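Side-chain contacts in hypothetical protein (Vibrio sp. DAT722, PDB 2Q73), which probably hydrolyses nucleoside triphosphates to their monophosphates and pyrophosphate with the help of magnesium, as a house-cleaning enzyme of the MazG family: residues A56-L59 / Y60-L63; I28-V31 / G32-S35; H9-E12 / F13-P17. One frame throughout, in Å; residues are numbered along the deposited sequence. Where two conformers were deposited one is given.

Overall arrangement
Along the chain interaction 3 comes first, then interaction 2, then interaction 1. Interaction 2 covers two turns of helix 20-39 and interaction 1 two turns of helix 55-72; these helices pack against each other, with the two contact centres about 9 Å apart. Glu30 and Glu33 from the one and Glu58 and Asp61 from the other converge on a single magnesium ion, and Leu34 packs on Leu59 between the same two helices. Interaction 3 closes helix 3-13 and leads toward helix 20-39; its centre lies about 17 Å from that of interaction 1 and 21 Å from that of interaction 2. Two contacts therefore build the metal site, while the third forms a helix end and the start of a loop at the surface.

Interaction 1: A56-L59 / Y60-L63. With MG (magnesium ion), chain G.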
loop_
_atom_site.group_PDB
_atom_site.type_symbol
_atom_site.label_atom_id
_atom_site.label_comp_id
_atom_site.label_asym_id
_atom_site.label_seq_id
_atom_site.Cartn_x
_atom_site.Cartn_y
_atom_site.Cartn_z
ATOM N N ALA C 56 -3.251 16.639 -3.938
ATOM C CA ALA C 56 -2.252 17.071 -4.938
ATOM C C ALA C 56 -0.825 16.737 -4.509
ATOM O O ALA C 56 -0.050 16.149 -5.286
ATOM C CB ALA C 56 -2.393 18.580 -5.226
ATOM N N GLU C 57 -0.477 17.105 -3.277
ATOM C CA GLU C 57 0.861 16.815 -2.752
ATOM C C GLU C 57 1.136 15.329 -2.716
ATOM O O GLU C 57 2.205 14.880 -3.147
ATOM C CB GLU C 57 1.067 17.422 -1.364
ATOM C CG GLU C 57 2.158 16.757 -0.551
ATOM C CD GLU C 57 2.706 17.638 0.537
ATOM O OE1 GLU C 57 2.363 17.404 1.721
ATOM O OE2 GLU C 57 3.478 18.566 0.211
ATOM N N GLU C 58 0.177 14.547 -2.219
ATOM C CA GLU C 58 0.418 13.124 -2.057
ATOM C C GLU C 58 0.514 12.410 -3.402
ATOM O O GLU C 58 1.349 11.514 -3.547
ATOM C CB GLU C 58 -0.632 12.454 -1.138
ATOM C CG GLU C 58 -0.834 13.181 0.212
ATOM C CD GLU C 58 0.451 13.551 0.962
ATOM O OE1 GLU C 58 1.519 12.975 0.693
ATOM O OE2 GLU C 58 0.368 14.426 1.857
ATOM N N LEU C 59 -0.312 12.814 -4.377
ATOM C CA LEU C 59 -0.225 12.273 -5.748
ATOM C C LEU C 59 1.134 12.581 -6.387
ATOM O O LEU C 59 1.768 11.689 -6.969
ATOM C CB LEU C 59 -1.366 12.785 -6.637
ATOM C CG LEU C 59 -2.781 12.205 -6.404
ATOM C CD1 LEU C 59 -3.804 12.919 -7.251
ATOM C CD2 LEU C 59 -2.850 10.683 -6.637
ATOM N N TYR C 60 1.583 13.825 -6.251
ATOM C CA TYR C 60 2.924 14.187 -6.714
ATOM C C TYR C 60 3.995 13.340 -5.993
ATOM O O TYR C 60 4.936 12.852 -6.619
ATOM C CB TYR C 60 3.220 15.675 -6.524
ATOM C CG TYR C 60 4.598 15.996 -7.076
ATOM C CD1 TYR C 60 4.778 16.252 -8.430
ATOM C CD2 TYR C 60 5.729 15.929 -6.258
ATOM C CE1 TYR C 60 6.064 16.503 -8.950
ATOM C CE2 TYR C 60 7.005 16.159 -6.765
ATOM C CZ TYR C 60 7.164 16.441 -8.104
ATOM O OH TYR C 60 8.434 16.683 -8.604
ATOM N N ASP C 61 3.854 13.167 -4.681
ATOM C CA ASP C 61 4.858 12.415 -3.943
ATOM C C ASP C 61 4.923 10.945 -4.387
ATOM O O ASP C 61 6.005 10.378 -4.433
ATOM C CB ASP C 61 4.623 12.503 -2.434
ATOM C CG ASP C 61 4.856 13.902 -1.869
ATOM O OD1 ASP C 61 5.383 14.797 -2.564
ATOM O OD2 ASP C 61 4.502 14.096 -0.686
ATOM N N VAL C 62 3.769 10.322 -4.688
ATOM C CA VAL C 62 3.748 8.966 -5.247
ATOM C C VAL C 62 4.461 8.958 -6.623
ATOM O O VAL C 62 5.335 8.095 -6.884
ATOM C CB VAL C 62 2.301 8.402 -5.328
ATOM C CG1 VAL C 62 2.287 7.105 -6.120
ATOM C CG2 VAL C 62 1.740 8.168 -3.896
ATOM N N LEU C 63 4.111 9.926 -7.472
ATOM C CA LEU C 63 4.721 10.116 -8.798
ATOM C C LEU C 63 6.247 10.239 -8.700
ATOM O O LEU C 63 6.976 9.649 -9.514
ATOM C CB LEU C 63 4.139 11.356 -9.491
ATOM C CG LEU C 63 4.775 11.801 -10.809
ATOM C CD1 LEU C 63 4.580 10.697 -11.816
ATOM C CD2 LEU C 63 4.171 13.117 -11.319
HETATM MG MG MG G . 3.849 12.993 1.417
HETATM O O HOH W 1 3.080 14.738 2.861
#
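Four consecutive i to i+4 backbone hydrogen bonds run through this part of helix 55-72, Tyr60 N to Ala56 O, Asp61 N to Glu57 O, Val62 N to Glu58 O and Leu63 N to Leu59 O, and they set Glu58 and Asp61 about one helical turn apart on the same face. Each binds the same magnesium ion through one of its carboxylate oxygens. Glu58 OE1 lies 2.4 Å from the metal, and Asp61 OD2 binds it at 2.5 Å. Glu58 gets there with a bend at chi2 (-48°), which brings its carboxylate round to the side of Asp61. The two carboxylate planes stand 76° apart, and Glu58 OE1 and Asp61 OD2 approach to 3.5 Å, a closeness of like charges that the shared cation would offset. The second oxygen, Glu58 OE2, accepts a hydrogen bond of 2.9 Å from water 1, itself a metal ligand, so this glutamate holds the ion both directly and through its water. Asp61 OD1 makes a salt bridge to Lys84 of the second subunit, which would help fix the rotation of the carboxylate while OD2 stays on the metal. Glu57 CG packs 3.5 Å from Asp61 OD2, while its own OE1 is bonded to Gly53 N. The pair spaced i to i+3 is one half of the acidic magnesium site of the all-alpha MazG fold, which Glu30 and Glu33 of helix 20-39 complete.

Interaction 2: I28-V31 / G32-S35. With MG (magnesium ion), chain G.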
loop_
_atom_site.group_PDB
_atom_site.type_symbol
_atom_site.label_atom_id
_atom_site.label_comp_id
_atom_site.label_asym_id
_atom_site.label_seq_id
_atom_site.Cartn_x
_atom_site.Cartn_y
_atom_site.Cartn_z
ATOM N N ILE C 28 5.587 3.265 -0.622
ATOM C CA ILE C 28 4.480 2.751 0.204
ATOM C C ILE C 28 4.068 3.802 1.264
ATOM O O ILE C 28 2.871 3.974 1.522
ATOM C CB ILE C 28 4.834 1.403 0.839
ATOM C CG1 ILE C 28 5.345 0.404 -0.233
ATOM C CG2 ILE C 28 3.634 0.848 1.717
ATOM C CD1 ILE C 28 4.352 0.122 -1.386
ATOM N N GLU C 29 5.049 4.519 1.840
ATOM C CA GLU C 29 4.740 5.592 2.793
ATOM C C GLU C 29 3.881 6.647 2.121
ATOM O O GLU C 29 2.913 7.138 2.714
ATOM C CB GLU C 29 6.023 6.235 3.342
ATOM C CG GLU C 29 6.752 5.356 4.291
ATOM C CD GLU C 29 8.167 5.837 4.523
ATOM O OE1 GLU C 29 8.324 7.032 4.848
ATOM O OE2 GLU C 29 9.101 5.014 4.374
ATOM N N GLU C 30 4.224 7.002 0.885
ATOM C CA GLU C 30 3.441 8.048 0.186
ATOM C C GLU C 30 2.052 7.576 -0.205
ATOM O O GLU C 30 1.100 8.361 -0.182
ATOM C CB GLU C 30 4.177 8.607 -1.042
ATOM C CG GLU C 30 5.552 9.212 -0.718
ATOM C CD GLU C 30 5.546 10.340 0.311
ATOM O OE1 GLU C 30 4.518 11.002 0.562
ATOM O OE2 GLU C 30 6.631 10.592 0.881
ATOM N N VAL C 31 1.931 6.297 -0.541
ATOM C CA VAL C 31 0.638 5.727 -0.867
ATOM C C VAL C 31 -0.248 5.819 0.387
ATOM O O VAL C 31 -1.436 6.126 0.275
ATOM C CB VAL C 31 0.779 4.297 -1.384
ATOM C CG1 VAL C 31 -0.576 3.562 -1.439
ATOM C CG2 VAL C 31 1.385 4.304 -2.802
ATOM N N GLY C 32 0.316 5.545 1.567
ATOM C CA GLY C 32 -0.478 5.657 2.811
ATOM C C GLY C 32 -0.913 7.082 3.094
ATOM O O GLY C 32 -2.030 7.326 3.513
ATOM N N GLU C 33 -0.017 8.035 2.853
ATOM C CA GLU C 33 -0.372 9.454 3.004
ATOM C C GLU C 33 -1.410 9.860 1.966
ATOM O O GLU C 33 -2.311 10.652 2.272
ATOM C CB GLU C 33 0.894 10.318 2.917
ATOM C CG GLU C 33 1.797 10.075 4.130
ATOM C CD GLU C 33 2.998 11.026 4.236
ATOM O OE1 GLU C 33 3.211 11.876 3.328
ATOM O OE2 GLU C 33 3.727 10.933 5.269
ATOM N N LEU C 34 -1.303 9.328 0.743
ATOM C CA LEU C 34 -2.354 9.527 -0.251
ATOM C C LEU C 34 -3.735 9.047 0.247
ATOM O O LEU C 34 -4.747 9.755 0.097
ATOM C CB LEU C 34 -2.007 8.825 -1.583
ATOM C CG LEU C 34 -3.053 8.931 -2.714
ATOM C CD1 LEU C 34 -3.299 10.408 -3.127
ATOM C CD2 LEU C 34 -2.586 8.132 -3.901
ATOM N N SER C 35 -3.768 7.848 0.815
ATOM C CA SER C 35 -4.990 7.302 1.377
ATOM C C SER C 35 -5.640 8.257 2.359
ATOM O O SER C 35 -6.840 8.521 2.263
ATOM C CB SER C 35 -4.664 5.977 2.062
ATOM O OG SER C 35 -5.871 5.328 2.327
HETATM MG MG MG G . 3.849 12.993 1.417
HETATM O O HOH W 1 3.080 14.738 2.861
#
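Glu30 OE1 and Glu33 OE1 each bind the magnesium ion at 2.3 Å, so two acids three residues apart grip it from one face of helix 20-39. Their side chains run side by side in the same direction, yet the carboxylates are turned almost perpendicular, 87° between planes. The two ligating oxygens, Glu30 OE1 and Glu33 OE1, come within 3.2 Å of each other. Different chain shapes bring them together: a kink at chi2 (-57°) shortens the reach of Glu30, whereas Glu33 runs straight on beyond CG, where chi2 is -172°. Water 1, 2.4 Å from the metal, joins the shell with Glu58 and Asp61 of helix 55-72.

Behind the ligands, the helix backbone fixes their spacing. Glu33 N donates to Glu29 O at 3.1 Å, and Leu34 N to Glu30 O at 2.8 Å. Glu33 CG also passes 3.4 Å from Glu29 O. Farther out, Leu34 packs on Leu59 of helix 55-72. With four acidic side chains gathered on one ion, the cation would offset the repulsion among the carboxylates and tie the two helices together at this point.

Interaction 3: H9-E12 / F13-P17; sequences HIKE and FDYAP
Lys11 runs over one face of the Tyr15 ring where helix 3-13 ends and the chain passes into the loop leading to helix 20-39; the contact is a helix C-terminus joined to a lysine-tyrosine cation-pi pair on the protein surface.

Backbone bonds finish the helix. Phe13 N makes two weak ones, to His9 O and to Ile10 O, while Asp14 N gives Ile10 O a shorter bond of 2.8 Å, bent at the hydrogen (131°) though the nitrogen sits nearly in line with the C=O. Ile10 O thus serves two donors at the end of the helix. Just beyond, Tyr15 CB comes to 3.2 Å from Lys11 O. Asp14 is the first residue to leave helical geometry, and its carboxylate is held by the hydroxyls of Tyr23 and Tyr64.

Apolar contacts come next. Ile10 packs on Tyr64 and Cys67 of helix 55-72, and Phe13 also rests on Tyr64. Lys11 CG lies 3.9 Å from Tyr15 CG, starting the overlap at the root of the ring.

The cation-pi and CH-pi contacts follow from the shape of the lysine, which leaves its backbone nitrogen behind (chi1 -171°) and stays extended through chi4. NZ makes a cation-pi contact, 4.5 Å from the Tyr15 ring centroid and 21° off its normal. Pro17 CD covers the opposite face near its rim. Directly over the ring centre sits Lys11 CE, in a CH-pi contact 3.7 Å from the Tyr15 centroid.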
loop_
_atom_site.group_PDB
_atom_site.type_symbol
_atom_site.label_atom_id
_atom_site.label_comp_id
_atom_site.label_asym_id
_atom_site.label_seq_id
_atom_site.Cartn_x
_atom_site.Cartn_y
_atom_site.Cartn_z
ATOM N N HIS C 9 15.295 14.732 -14.407
ATOM C CA HIS C 9 15.511 15.742 -13.362
ATOM C C HIS C 9 15.568 15.108 -11.960
ATOM O O HIS C 9 16.399 15.486 -11.134
ATOM C CB HIS C 9 14.451 16.860 -13.444
ATOM C CG HIS C 9 14.678 17.831 -14.564
ATOM N ND1 HIS C 9 14.099 19.082 -14.594
ATOM C CD2 HIS C 9 15.438 17.745 -15.684
ATOM C CE1 HIS C 9 14.481 19.717 -15.689
ATOM N NE2 HIS C 9 15.292 18.927 -16.368
ATOM N N ILE C 10 14.712 14.123 -11.706
ATOM C CA ILE C 10 14.735 13.414 -10.431
ATOM C C ILE C 10 16.041 12.621 -10.295
ATOM O O ILE C 10 16.675 12.650 -9.235
ATOM C CB ILE C 10 13.501 12.514 -10.256
ATOM C CG1 ILE C 10 12.243 13.377 -10.090
ATOM C CG2 ILE C 10 13.672 11.544 -9.041
ATOM C CD1 ILE C 10 10.945 12.553 -10.021
ATOM N N LYS C 11 16.459 11.952 -11.370
ATOM C CA LYS C 11 17.749 11.248 -11.375
ATOM C C LYS C 11 18.936 12.148 -11.024
ATOM O O LYS C 11 19.818 11.732 -10.272
ATOM C CB LYS C 11 18.005 10.535 -12.708
ATOM C CG LYS C 11 19.222 9.626 -12.655
ATOM C CD LYS C 11 19.316 8.690 -13.827
ATOM C CE LYS C 11 20.604 7.892 -13.716
ATOM N NZ LYS C 11 20.724 6.882 -14.790
ATOM N N GLU C 12 18.959 13.368 -11.564
ATOM C CA GLU C 12 20.017 14.353 -11.272
ATOM C C GLU C 12 20.110 14.708 -9.787
ATOM O O GLU C 12 21.194 14.945 -9.258
ATOM C CB GLU C 12 19.782 15.649 -12.059
ATOM C CG GLU C 12 20.061 15.571 -13.555
ATOM C CD GLU C 12 19.858 16.925 -14.272
ATOM O OE1 GLU C 12 18.710 17.449 -14.333
ATOM O OE2 GLU C 12 20.856 17.463 -14.779
ATOM N N PHE C 13 18.949 14.756 -9.144
ATOM C CA PHE C 13 18.767 15.187 -7.765
ATOM C C PHE C 13 18.905 14.033 -6.745
ATOM O O PHE C 13 19.375 14.223 -5.624
ATOM C CB PHE C 13 17.346 15.768 -7.648
ATOM C CG PHE C 13 16.961 16.189 -6.255
ATOM C CD1 PHE C 13 17.602 17.275 -5.644
ATOM C CD2 PHE C 13 15.952 15.526 -5.565
ATOM C CE1 PHE C 13 17.252 17.676 -4.362
ATOM C CE2 PHE C 13 15.598 15.921 -4.277
ATOM C CZ PHE C 13 16.258 17.001 -3.677
ATOM N N ASP C 14 18.502 12.837 -7.144
ATOM C CA ASP C 14 18.265 11.774 -6.185
ATOM C C ASP C 14 18.388 10.425 -6.883
ATOM O O ASP C 14 17.406 9.862 -7.368
ATOM C CB ASP C 14 16.861 11.965 -5.575
ATOM C CG ASP C 14 16.506 10.921 -4.502
ATOM O OD1 ASP C 14 17.356 10.066 -4.149
ATOM O OD2 ASP C 14 15.358 10.970 -4.011
ATOM N N TYR C 15 19.602 9.898 -6.909
ATOM C CA TYR C 15 19.854 8.614 -7.542
ATOM C C TYR C 15 20.864 7.821 -6.716
ATOM O O TYR C 15 22.063 8.085 -6.764
ATOM C CB TYR C 15 20.353 8.816 -8.985
ATOM C CG TYR C 15 20.608 7.522 -9.708
ATOM C CD1 TYR C 15 19.567 6.659 -9.999
ATOM C CD2 TYR C 15 21.899 7.165 -10.103
ATOM C CE1 TYR C 15 19.790 5.457 -10.651
ATOM C CE2 TYR C 15 22.137 5.956 -10.765
ATOM C CZ TYR C 15 21.070 5.109 -11.027
ATOM O OH TYR C 15 21.260 3.908 -11.675
ATOM N N ALA C 16 20.353 6.857 -5.954
ATOM C CA ALA C 16 21.195 6.039 -5.075
ATOM C C ALA C 16 20.865 4.576 -5.416
ATOM O O ALA C 16 20.017 3.968 -4.774
ATOM C CB ALA C 16 20.886 6.361 -3.619
ATOM N N PRO C 17 21.496 4.037 -6.474
ATOM C CA PRO C 17 21.135 2.693 -6.969
ATOM C C PRO C 17 21.330 1.557 -5.939
ATOM O O PRO C 17 20.671 0.525 -6.020
ATOM C CB PRO C 17 22.072 2.502 -8.173
ATOM C CG PRO C 17 23.181 3.496 -7.991
ATOM C CD PRO C 17 22.557 4.662 -7.281
#